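Local coordinates for 5' nucleotidase family protein (Staphylococcus aureus subsp. aureus, PDB 4Q7F) that belongs to the 5'-nucleotidase family, joining a calcineurin-like metallophosphoesterase domain that holds manganese and magnesium to a C-terminal domain, at residues His332-Pro340 / Tyr410-Val420. Numbering follows the deposited sequence. Where two conformers were deposited one is given.
Sequences HAFEARVAP and YFDVKNDEVSV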
# COMPACT_ATOMS: atom_id res chain seq x y z
N HIS A 332 -5.48 -8.60 21.05
CA HIS A 332 -6.46 -7.79 20.36
C HIS A 332 -5.79 -6.47 19.96
O HIS A 332 -5.37 -5.69 20.80
CB HIS A 332 -7.69 -7.57 21.24
CG HIS A 332 -8.33 -8.85 21.70
ND1 HIS A 332 -8.13 -9.38 22.95
CD2 HIS A 332 -9.16 -9.71 21.05
CE1 HIS A 332 -8.81 -10.50 23.07
NE2 HIS A 332 -9.44 -10.73 21.93
N ALA A 333 -5.70 -6.26 18.65
CA ALA A 333 -5.05 -5.06 18.08
C ALA A 333 -5.49 -3.76 18.74
O ALA A 333 -4.66 -2.94 19.13
CB ALA A 333 -5.28 -4.99 16.58
N PHE A 334 -6.79 -3.57 18.89
CA PHE A 334 -7.28 -2.34 19.49
C PHE A 334 -6.77 -2.13 20.92
O PHE A 334 -6.49 -0.99 21.30
CB PHE A 334 -8.80 -2.30 19.46
CG PHE A 334 -9.38 -1.08 20.10
CD1 PHE A 334 -9.46 0.10 19.40
CD2 PHE A 334 -9.88 -1.13 21.40
CE1 PHE A 334 -10.03 1.23 19.98
CE2 PHE A 334 -10.45 -0.01 21.98
CZ PHE A 334 -10.52 1.17 21.27
N GLU A 335 -6.64 -3.21 21.69
CA GLU A 335 -6.14 -3.11 23.06
C GLU A 335 -4.72 -2.56 23.10
O GLU A 335 -4.35 -1.85 24.03
CB GLU A 335 -6.19 -4.48 23.76
CG GLU A 335 -7.61 -4.95 24.07
CD GLU A 335 -7.65 -6.24 24.85
OE1 GLU A 335 -6.73 -7.07 24.70
OE2 GLU A 335 -8.62 -6.43 25.62
N ALA A 336 -3.95 -2.86 22.06
CA ALA A 336 -2.58 -2.42 21.95
C ALA A 336 -2.50 -1.05 21.28
O ALA A 336 -1.41 -0.59 20.95
CB ALA A 336 -1.77 -3.46 21.18
N ARG A 337 -3.65 -0.40 21.05
CA ARG A 337 -3.70 0.96 20.52
C ARG A 337 -4.27 1.94 21.57
O ARG A 337 -3.80 3.08 21.66
CB ARG A 337 -4.47 1.03 19.19
CG ARG A 337 -3.73 0.35 18.04
CD ARG A 337 -4.37 0.67 16.70
NE ARG A 337 -3.67 0.01 15.59
CZ ARG A 337 -4.08 -1.08 14.95
NH1 ARG A 337 -5.23 -1.69 15.24
NH2 ARG A 337 -3.32 -1.56 13.98
N VAL A 338 -5.28 1.51 22.34
CA VAL A 338 -5.86 2.36 23.42
C VAL A 338 -5.01 2.50 24.65
O VAL A 338 -5.28 3.36 25.50
CB VAL A 338 -7.21 1.85 24.00
CG1 VAL A 338 -8.41 2.62 23.47
CG2 VAL A 338 -7.34 0.34 23.94
N ALA A 339 -4.02 1.64 24.80
CA ALA A 339 -3.18 1.69 25.99
C ALA A 339 -1.85 1.03 25.69
O ALA A 339 -1.71 0.32 24.66
CB ALA A 339 -3.88 0.97 27.15
N PRO A 340 -0.86 1.29 26.55
CA PRO A 340 0.44 0.69 26.35
C PRO A 340 0.36 -0.83 26.32
O PRO A 340 -0.49 -1.43 27.00
CB PRO A 340 1.23 1.12 27.59
CG PRO A 340 0.56 2.36 28.08
CD PRO A 340 -0.89 2.23 27.69
N TYR A 410 -7.63 9.15 15.45
CA TYR A 410 -7.93 7.74 15.23
C TYR A 410 -9.11 7.26 16.06
O TYR A 410 -9.76 6.32 15.69
CB TYR A 410 -6.71 6.90 15.62
CG TYR A 410 -6.89 5.42 15.50
CD1 TYR A 410 -6.93 4.81 14.25
CD2 TYR A 410 -6.97 4.61 16.62
CE1 TYR A 410 -7.06 3.45 14.12
CE2 TYR A 410 -7.11 3.24 16.49
CZ TYR A 410 -7.16 2.67 15.24
OH TYR A 410 -7.29 1.32 15.13
N PHE A 411 -9.36 7.90 17.20
CA PHE A 411 -10.42 7.48 18.08
C PHE A 411 -11.69 8.30 17.96
O PHE A 411 -11.69 9.44 17.50
CB PHE A 411 -9.96 7.56 19.56
CG PHE A 411 -8.77 6.71 19.89
CD1 PHE A 411 -8.91 5.34 20.05
CD2 PHE A 411 -7.53 7.28 20.08
CE1 PHE A 411 -7.81 4.55 20.36
CE2 PHE A 411 -6.43 6.50 20.38
CZ PHE A 411 -6.57 5.14 20.52
N ASP A 412 -12.79 7.67 18.37
CA ASP A 412 -14.09 8.31 18.45
C ASP A 412 -14.80 7.62 19.61
O ASP A 412 -14.26 6.70 20.21
CB ASP A 412 -14.88 8.19 17.15
CG ASP A 412 -16.15 9.02 17.17
OD1 ASP A 412 -16.28 9.93 18.05
OD2 ASP A 412 -17.04 8.75 16.33
N VAL A 413 -15.98 8.09 19.96
CA VAL A 413 -16.75 7.48 21.03
C VAL A 413 -18.05 6.91 20.44
O VAL A 413 -18.77 7.61 19.75
CB VAL A 413 -17.10 8.51 22.13
CG1 VAL A 413 -18.06 7.91 23.16
CG2 VAL A 413 -15.83 9.02 22.79
N LYS A 414 -18.30 5.63 20.71
CA LYS A 414 -19.53 4.95 20.29
C LYS A 414 -20.14 4.43 21.57
O LYS A 414 -19.52 3.63 22.27
CB LYS A 414 -19.24 3.82 19.32
CG LYS A 414 -18.66 4.31 18.00
CD LYS A 414 -18.19 3.15 17.13
CE LYS A 414 -17.31 3.62 15.98
NZ LYS A 414 -16.66 2.48 15.28
N ASN A 415 -21.35 4.90 21.86
CA ASN A 415 -22.03 4.61 23.10
C ASN A 415 -21.26 5.42 24.13
O ASN A 415 -21.13 6.65 24.00
CB ASN A 415 -22.05 3.11 23.44
CG ASN A 415 -22.72 2.27 22.37
OD1 ASN A 415 -22.60 2.55 21.17
ND2 ASN A 415 -23.42 1.22 22.79
N ASP A 416 -20.72 4.75 25.15
CA ASP A 416 -19.91 5.41 26.14
C ASP A 416 -18.54 4.76 26.13
O ASP A 416 -17.83 4.76 27.14
CB ASP A 416 -20.58 5.30 27.51
CG ASP A 416 -21.91 6.02 27.58
OD1 ASP A 416 -22.10 7.01 26.85
OD2 ASP A 416 -22.76 5.60 28.37
N GLU A 417 -18.17 4.20 24.98
CA GLU A 417 -16.91 3.51 24.83
C GLU A 417 -16.04 4.15 23.75
O GLU A 417 -16.52 4.60 22.71
CB GLU A 417 -17.14 2.03 24.49
CG GLU A 417 -17.80 1.20 25.59
CD GLU A 417 -16.94 1.07 26.85
OE1 GLU A 417 -15.75 1.42 26.82
OE2 GLU A 417 -17.47 0.61 27.89
N VAL A 418 -14.75 4.14 24.01
CA VAL A 418 -13.78 4.66 23.09
C VAL A 418 -13.71 3.61 22.00
O VAL A 418 -13.66 2.43 22.29
CB VAL A 418 -12.43 4.87 23.78
CG1 VAL A 418 -11.32 5.17 22.78
CG2 VAL A 418 -12.53 5.98 24.82
N SER A 419 -13.78 4.04 20.75
CA SER A 419 -13.70 3.12 19.61
C SER A 419 -12.91 3.78 18.49
O SER A 419 -12.33 4.83 18.68
CB SER A 419 -15.11 2.78 19.15
OG SER A 419 -15.81 3.98 18.90
N VAL A 420 -12.87 3.16 17.31
CA VAL A 420 -12.15 3.72 16.18
C VAL A 420 -13.06 4.60 15.32
O VAL A 420 -14.22 4.29 15.06
CB VAL A 420 -11.52 2.61 15.31
CG1 VAL A 420 -10.70 3.24 14.20
CG2 VAL A 420 -10.65 1.71 16.18
O HOH W 1 -7.63 -0.95 16.61
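The Phe411 ring presents its edge to segment 332-340: Arg337 O lies near the ring plane, 3.6 Å from Phe411 CZ, and Phe334 CE1 is 4.0 Å from Phe411 CE1. Tyr410 CD2 covers one face of Phe411, and Val420 CG1 one face of Tyr410, offset toward the rim. Phe411 and Val420 belong to a beta hairpin of the C-terminal domain, preceded by Tyr410, its strands 411-414 and 417-420 joined by a type II' turn. With CG anti to the backbone N (chi1 178°), Phe334 reaches strand 417-420, its ring and Val420 running oppositely past each other; CD1 is 3.8 Å from Val420 CG2, and CZ 3.5 Å from Val418 O. Val338 CG1 adds to the apolar patch, 3.7 Å from Phe411 CE1. No direct hydrogen bond crosses the interface. Arg337 CD meets Tyr410 OH at 3.4 Å as the side chains cross at about a right angle, guanidinium and ring planes 57° apart. Tyr434 OH bonds to Arg337 O; Leu364 O accepts a hydrogen bond from Arg337 NH2, and His431 ND1 bonds to Tyr410 OH. At the guanidinium edge, one water accepts from Arg337 NH1 at 2.9 Å and bonds to Tyr410 OH at 2.7 Å.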